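Long-range contacts in nicotinate-nucleotide--dimethylbenzimidazole phosphoribosyltransferase (Thermus thermophilus HB8, PDB 1WX1), which probably catalyses the transfer of phosphoribose from nicotinate mononucleotide to 5,6-dimethylbenzimidazole, giving alpha-ribazole 5'-phosphate for cobalamin biosynthesis: residues A54-G62 / P120-G128; P129-L140 / A222-A232. All coordinates share one frame; numbering follows the deposited sequence.

Interactions 1 and 2 follow each other along the chain: residues 120-128 run straight into 129-140, and the centres of the two contacts lie about 12 Å apart. They are tied directly. His56 NE2 of interaction 1 lies 2.6 Å from Glu229 OE2 of interaction 2, a probable hydrogen bond, and Ala123 N lies 2.8 Å from Ala130 O, another. Thr122 also packs on Ala130. The loop after strand 113-115 is thus fixed first to the loop after strand 47-54, then to helices 218-225 and 228-242. Gln127 O of interaction 1 binds the sodium ion, about 7 Å from the nearest side-chain atom of Pro129 in interaction 2. Both contacts lie away from Glu304, the predicted proton acceptor.

Interaction 1: A54-G62 / P120-G128; sequences ADHGVVAEG and PGTANLAQG. With NA (sodium ion), chain C.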
# COMPACT_ATOMS: atom_id res chain seq x y z
N ALA A 54 -12.77 23.74 -6.65
CA ALA A 54 -13.63 24.89 -6.46
C ALA A 54 -13.15 25.65 -5.23
O ALA A 54 -12.50 25.09 -4.36
CB ALA A 54 -15.08 24.44 -6.26
N ASP A 55 -13.48 26.94 -5.18
CA ASP A 55 -13.08 27.75 -4.05
C ASP A 55 -14.19 27.88 -3.02
O ASP A 55 -15.35 27.57 -3.31
CB ASP A 55 -12.59 29.12 -4.53
CG ASP A 55 -11.15 29.06 -4.97
OD1 ASP A 55 -10.85 29.38 -6.15
OD2 ASP A 55 -10.30 28.68 -4.13
N HIS A 56 -13.82 28.32 -1.83
CA HIS A 56 -14.75 28.43 -0.71
C HIS A 56 -14.77 29.81 -0.06
O HIS A 56 -13.72 30.35 0.29
CB HIS A 56 -14.37 27.38 0.34
CG HIS A 56 -14.39 25.98 -0.17
ND1 HIS A 56 -15.42 25.10 0.11
CD2 HIS A 56 -13.53 25.30 -0.97
CE1 HIS A 56 -15.20 23.95 -0.50
NE2 HIS A 56 -14.05 24.05 -1.16
N GLY A 57 -15.96 30.37 0.12
CA GLY A 57 -16.08 31.67 0.74
C GLY A 57 -15.69 31.63 2.21
O GLY A 57 -15.34 32.65 2.80
N VAL A 58 -15.72 30.44 2.81
CA VAL A 58 -15.39 30.29 4.22
C VAL A 58 -13.92 30.62 4.54
O VAL A 58 -13.55 30.73 5.70
CB VAL A 58 -15.74 28.86 4.74
CG1 VAL A 58 -14.72 27.85 4.27
CG2 VAL A 58 -15.86 28.87 6.27
N VAL A 59 -13.10 30.81 3.51
CA VAL A 59 -11.70 31.16 3.75
C VAL A 59 -11.64 32.50 4.47
O VAL A 59 -10.64 32.83 5.10
CB VAL A 59 -10.88 31.28 2.44
CG1 VAL A 59 -10.77 29.92 1.77
CG2 VAL A 59 -11.53 32.30 1.52
N ALA A 60 -12.72 33.26 4.38
CA ALA A 60 -12.78 34.57 5.03
C ALA A 60 -12.80 34.43 6.55
O ALA A 60 -12.58 35.41 7.27
CB ALA A 60 -14.01 35.34 4.55
N GLU A 61 -13.05 33.22 7.04
CA GLU A 61 -13.09 32.96 8.48
C GLU A 61 -11.71 32.60 9.03
O GLU A 61 -11.58 32.23 10.21
CB GLU A 61 -14.07 31.82 8.79
CG GLU A 61 -15.52 32.10 8.42
CD GLU A 61 -16.09 33.31 9.14
OE1 GLU A 61 -15.82 33.46 10.35
OE2 GLU A 61 -16.82 34.10 8.51
N GLY A 62 -10.69 32.68 8.19
CA GLY A 62 -9.34 32.36 8.62
C GLY A 62 -9.17 30.91 9.01
O GLY A 62 -8.57 30.60 10.05
N PRO A 120 -17.95 31.48 -9.17
CA PRO A 120 -16.59 31.70 -8.68
C PRO A 120 -16.49 31.45 -7.18
O PRO A 120 -16.41 32.38 -6.38
CB PRO A 120 -16.33 33.16 -9.05
CG PRO A 120 -17.68 33.79 -8.85
CD PRO A 120 -18.61 32.76 -9.50
N GLY A 121 -16.48 30.17 -6.81
CA GLY A 121 -16.40 29.82 -5.41
C GLY A 121 -17.75 29.96 -4.72
O GLY A 121 -18.65 30.64 -5.22
N THR A 122 -17.89 29.33 -3.56
CA THR A 122 -19.13 29.40 -2.80
C THR A 122 -19.16 30.65 -1.93
O THR A 122 -18.15 31.34 -1.77
CB THR A 122 -19.25 28.22 -1.84
OG1 THR A 122 -18.06 28.15 -1.05
CG2 THR A 122 -19.44 26.91 -2.60
N ALA A 123 -20.33 30.93 -1.37
CA ALA A 123 -20.48 32.05 -0.45
C ALA A 123 -19.91 31.50 0.87
O ALA A 123 -19.63 30.31 0.96
CB ALA A 123 -21.97 32.40 -0.28
N ASN A 124 -19.72 32.37 1.86
CA ASN A 124 -19.18 31.96 3.16
C ASN A 124 -20.20 31.10 3.91
O ASN A 124 -21.22 31.61 4.37
CB ASN A 124 -18.86 33.21 4.00
CG ASN A 124 -18.10 32.89 5.27
OD1 ASN A 124 -18.10 31.75 5.74
ND2 ASN A 124 -17.46 33.90 5.84
N LEU A 125 -19.92 29.81 4.03
CA LEU A 125 -20.84 28.88 4.69
C LEU A 125 -21.10 29.19 6.17
O LEU A 125 -22.08 28.70 6.74
CB LEU A 125 -20.33 27.44 4.54
CG LEU A 125 -19.05 27.05 5.29
CD1 LEU A 125 -19.40 26.60 6.71
CD2 LEU A 125 -18.36 25.90 4.55
N ALA A 126 -20.23 29.98 6.79
CA ALA A 126 -20.41 30.32 8.19
C ALA A 126 -21.40 31.46 8.37
O ALA A 126 -21.90 31.70 9.48
CB ALA A 126 -19.06 30.71 8.82
N GLN A 127 -21.71 32.16 7.28
CA GLN A 127 -22.61 33.31 7.35
C GLN A 127 -23.92 33.14 6.58
O GLN A 127 -24.83 33.96 6.71
CB GLN A 127 -21.89 34.55 6.83
CG GLN A 127 -20.54 34.81 7.50
CD GLN A 127 -20.67 35.11 8.99
OE1 GLN A 127 -21.75 35.45 9.47
NE2 GLN A 127 -19.57 34.98 9.71
N GLY A 128 -24.01 32.09 5.77
CA GLY A 128 -25.22 31.86 5.00
C GLY A 128 -25.05 30.66 4.09
O GLY A 128 -23.99 30.04 4.11
NA NA C . -25.31 36.34 6.31
O HOH W 1 -17.90 26.09 0.77
O HOH W 2 -17.94 28.64 2.22
O HOH W 3 -26.94 35.95 8.49
O HOH W 4 -27.42 35.24 5.02
O HOH W 5 -23.82 36.23 4.10
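Asp55 meets Gly121 and Thr122 through its backbone: its carbonyl O accepts from Thr122 N at 3.1 Å and takes a CA-H...O contact from Gly121. Its carboxylate turns to Thr71 and Val104. At His56 the side chain of Thr122 lies alongside, pointing the same way, and water 1 bridges His56 ND1 and Thr122 OG1, while NE2 is hydrogen-bonded to Glu229 of helix 228-242. With chi1 at 53°, OG1 sits between the backbone N and carbonyl carbon of Thr122, where it accepts from Gly57 N at 3.3 Å. Gly57 packs closely on the backbone of residues 122-124, where a CB would clash. Val58 presses CG2 on Leu125 CG at 3.8 Å and crosses Asn124 at about a right angle. Water 2 accepts from Leu125 N and weakly from Val58 N, and donates to Ala123 O. Glu61 closes the row with one oxygen gripped twice. Asn124 ND2 reaches the anti lone pair of Glu61 OE2 at 2.8 Å, the planes of amide and carboxylate 47° apart; Gln127 NE2 comes to the same OE2 from above the carboxylate plane at 3.1 Å, along an almost straight N-H...O line. Asn124 OD1 accepts from Ala126 N, an Asx turn that helps fix the rotation of the amide, while Ala126 CB touches Glu61 CG. Gln127 O binds the sodium ion at 2.5 Å, with three waters as further ligands. The contact joins the loops that leave parallel strands 47-54 and 113-115, with helix 167-179 packed against His56, Val58 and Leu125, helix 195-210 against Leu125 and Ala126, and helix 228-242 against Thr122.

Interaction 2: P129-L140 / A222-A232; sequences PAMTPEEAERAL and AAEVGGLELVA
Ala130 and Met131 dock by their amides on the C-terminal end of helix 218-225: Ala130 N donates to Glu224 O at 3.1 Å from well above the carbonyl plane, and Met131 N to Ala223 O at 3.0 Å. Ala130 O accepts from Ala123 N of interaction 1. Pro129 CA adds a CA-H...O contact to Glu224 O, while the Glu224 carboxylate, lying against the Pro129 ring, has its salt bridge with Arg211. Met131 CG rests on Ala223; the bend at chi3 (88°) carries CE to Gly227 C at 3.5 Å, and SD meets Leu228 CD2 at 3.7 Å. With an alanine at Met131 the sulfur and methyl packed there would be lost, and a gap would probably open between Ala223, Gly227 and Leu228. Thr132 and Glu135 form a capping box: Thr132 OG1 accepts from Glu135 N and Glu135 OE1 from Thr132 N, while OE1 also bridges to Arg119. Further on, Val231 CG1 packs on Leu140 CB at 3.8 Å, and Ala139 O takes a CA-H...O contact from Ala232. Helices 133-140 and 228-232 approach to 7.8 Å between axes, crossing at -51°. Leu228 and Ala232 also touch strand 47-54, and helix 252-264 packs against Leu140, Ala222 and Leu230.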
# COMPACT_ATOMS: atom_id res chain seq x y z
N PRO A 129 -26.06 30.31 3.29
CA PRO A 129 -25.95 29.16 2.39
C PRO A 129 -24.75 29.28 1.45
O PRO A 129 -24.52 30.34 0.86
CB PRO A 129 -27.28 29.17 1.64
CG PRO A 129 -27.68 30.62 1.66
CD PRO A 129 -27.33 31.03 3.07
N ALA A 130 -24.00 28.20 1.32
CA ALA A 130 -22.82 28.19 0.48
C ALA A 130 -23.16 28.38 -1.00
O ALA A 130 -22.42 29.03 -1.73
CB ALA A 130 -22.05 26.89 0.68
N MET A 131 -24.28 27.81 -1.42
CA MET A 131 -24.72 27.90 -2.81
C MET A 131 -26.22 27.62 -2.85
O MET A 131 -26.80 27.24 -1.84
CB MET A 131 -23.99 26.85 -3.66
CG MET A 131 -24.44 25.42 -3.35
SD MET A 131 -23.28 24.13 -3.88
CE MET A 131 -22.25 24.02 -2.43
N THR A 132 -26.84 27.79 -4.01
CA THR A 132 -28.26 27.51 -4.14
C THR A 132 -28.43 26.04 -4.55
O THR A 132 -27.49 25.42 -5.04
CB THR A 132 -28.93 28.36 -5.24
OG1 THR A 132 -28.36 28.03 -6.51
CG2 THR A 132 -28.75 29.85 -4.96
N PRO A 133 -29.62 25.47 -4.32
CA PRO A 133 -29.85 24.07 -4.70
C PRO A 133 -29.61 23.86 -6.19
O PRO A 133 -29.13 22.81 -6.62
CB PRO A 133 -31.30 23.84 -4.29
CG PRO A 133 -31.43 24.72 -3.07
CD PRO A 133 -30.75 25.99 -3.53
N GLU A 134 -29.95 24.87 -6.99
CA GLU A 134 -29.78 24.82 -8.44
C GLU A 134 -28.30 24.73 -8.82
O GLU A 134 -27.92 24.00 -9.75
CB GLU A 134 -30.42 26.06 -9.06
CG GLU A 134 -30.46 26.09 -10.58
CD GLU A 134 -29.17 26.57 -11.20
OE1 GLU A 134 -28.45 27.36 -10.56
OE2 GLU A 134 -28.88 26.17 -12.35
N GLU A 135 -27.46 25.47 -8.10
CA GLU A 135 -26.02 25.45 -8.37
C GLU A 135 -25.45 24.10 -7.94
O GLU A 135 -24.57 23.55 -8.61
CB GLU A 135 -25.34 26.60 -7.62
CG GLU A 135 -25.81 27.97 -8.11
CD GLU A 135 -25.28 29.14 -7.30
OE1 GLU A 135 -25.19 29.03 -6.06
OE2 GLU A 135 -24.96 30.18 -7.90
N ALA A 136 -25.94 23.56 -6.83
CA ALA A 136 -25.47 22.26 -6.36
C ALA A 136 -25.80 21.20 -7.42
O ALA A 136 -24.99 20.31 -7.69
CB ALA A 136 -26.13 21.90 -5.02
N GLU A 137 -26.99 21.29 -8.01
CA GLU A 137 -27.38 20.33 -9.05
C GLU A 137 -26.42 20.40 -10.24
O GLU A 137 -26.00 19.38 -10.77
CB GLU A 137 -28.81 20.59 -9.53
CG GLU A 137 -29.24 19.74 -10.74
CD GLU A 137 -29.34 18.24 -10.46
OE1 GLU A 137 -29.54 17.47 -11.43
OE2 GLU A 137 -29.24 17.82 -9.28
N ARG A 138 -26.06 21.61 -10.65
CA ARG A 138 -25.14 21.75 -11.77
C ARG A 138 -23.77 21.16 -11.44
O ARG A 138 -23.13 20.54 -12.29
CB ARG A 138 -25.00 23.21 -12.20
CG ARG A 138 -26.17 23.71 -13.05
CD ARG A 138 -25.90 25.10 -13.61
NE ARG A 138 -26.18 26.13 -12.62
CZ ARG A 138 -25.55 27.30 -12.55
NH1 ARG A 138 -24.59 27.59 -13.42
NH2 ARG A 138 -25.90 28.18 -11.62
N ALA A 139 -23.33 21.34 -10.20
CA ALA A 139 -22.04 20.80 -9.77
C ALA A 139 -22.09 19.27 -9.77
O ALA A 139 -21.14 18.60 -10.20
CB ALA A 139 -21.68 21.31 -8.37
N LEU A 140 -23.20 18.72 -9.29
CA LEU A 140 -23.38 17.27 -9.24
C LEU A 140 -23.31 16.68 -10.65
O LEU A 140 -22.63 15.68 -10.87
CB LEU A 140 -24.74 16.93 -8.63
CG LEU A 140 -25.07 15.45 -8.46
CD1 LEU A 140 -24.45 14.94 -7.18
CD2 LEU A 140 -26.58 15.25 -8.42
N ALA A 222 -26.41 19.85 1.29
CA ALA A 222 -25.09 20.12 0.73
C ALA A 222 -24.97 21.56 0.22
O ALA A 222 -23.95 22.21 0.40
CB ALA A 222 -24.80 19.14 -0.40
N ALA A 223 -26.03 22.04 -0.43
CA ALA A 223 -26.04 23.39 -0.96
C ALA A 223 -25.89 24.39 0.18
O ALA A 223 -25.17 25.38 0.07
CB ALA A 223 -27.35 23.64 -1.71
N GLU A 224 -26.57 24.12 1.28
CA GLU A 224 -26.54 25.00 2.43
C GLU A 224 -25.20 25.07 3.16
O GLU A 224 -24.75 26.15 3.53
CB GLU A 224 -27.61 24.58 3.43
CG GLU A 224 -27.76 25.51 4.61
CD GLU A 224 -28.55 26.76 4.27
OE1 GLU A 224 -28.26 27.83 4.85
OE2 GLU A 224 -29.47 26.67 3.43
N VAL A 225 -24.54 23.93 3.34
CA VAL A 225 -23.31 23.92 4.11
C VAL A 225 -22.04 23.37 3.47
O VAL A 225 -20.99 23.40 4.10
CB VAL A 225 -23.51 23.12 5.42
CG1 VAL A 225 -24.85 23.47 6.06
CG2 VAL A 225 -23.44 21.62 5.12
N GLY A 226 -22.14 22.86 2.25
CA GLY A 226 -20.97 22.27 1.63
C GLY A 226 -20.16 23.10 0.65
O GLY A 226 -20.09 24.33 0.77
N GLY A 227 -19.53 22.41 -0.29
CA GLY A 227 -18.72 23.05 -1.31
C GLY A 227 -19.09 22.49 -2.68
O GLY A 227 -19.60 21.38 -2.79
N LEU A 228 -18.82 23.26 -3.72
CA LEU A 228 -19.14 22.84 -5.08
C LEU A 228 -18.43 21.56 -5.52
O LEU A 228 -19.04 20.69 -6.13
CB LEU A 228 -18.82 23.97 -6.06
CG LEU A 228 -19.74 25.18 -5.91
CD1 LEU A 228 -19.03 26.43 -6.41
CD2 LEU A 228 -21.05 24.94 -6.68
N GLU A 229 -17.13 21.46 -5.22
CA GLU A 229 -16.37 20.28 -5.62
C GLU A 229 -16.79 19.06 -4.80
O GLU A 229 -16.65 17.93 -5.25
CB GLU A 229 -14.85 20.54 -5.48
CG GLU A 229 -14.28 20.36 -4.09
CD GLU A 229 -14.39 21.60 -3.24
OE1 GLU A 229 -15.42 22.31 -3.33
OE2 GLU A 229 -13.45 21.86 -2.45
N LEU A 230 -17.32 19.29 -3.60
CA LEU A 230 -17.76 18.17 -2.77
C LEU A 230 -19.02 17.55 -3.40
O LEU A 230 -19.19 16.33 -3.41
CB LEU A 230 -18.06 18.63 -1.33
CG LEU A 230 -16.92 19.33 -0.58
CD1 LEU A 230 -17.33 19.56 0.88
CD2 LEU A 230 -15.65 18.48 -0.63
N VAL A 231 -19.89 18.41 -3.92
CA VAL A 231 -21.11 17.96 -4.57
C VAL A 231 -20.73 17.29 -5.90
O VAL A 231 -21.32 16.28 -6.29
CB VAL A 231 -22.06 19.14 -4.83
CG1 VAL A 231 -23.28 18.67 -5.61
CG2 VAL A 231 -22.47 19.76 -3.50
N ALA A 232 -19.74 17.86 -6.59
CA ALA A 232 -19.28 17.28 -7.86
C ALA A 232 -18.71 15.89 -7.59
O ALA A 232 -18.88 14.97 -8.39
CB ALA A 232 -18.22 18.18 -8.49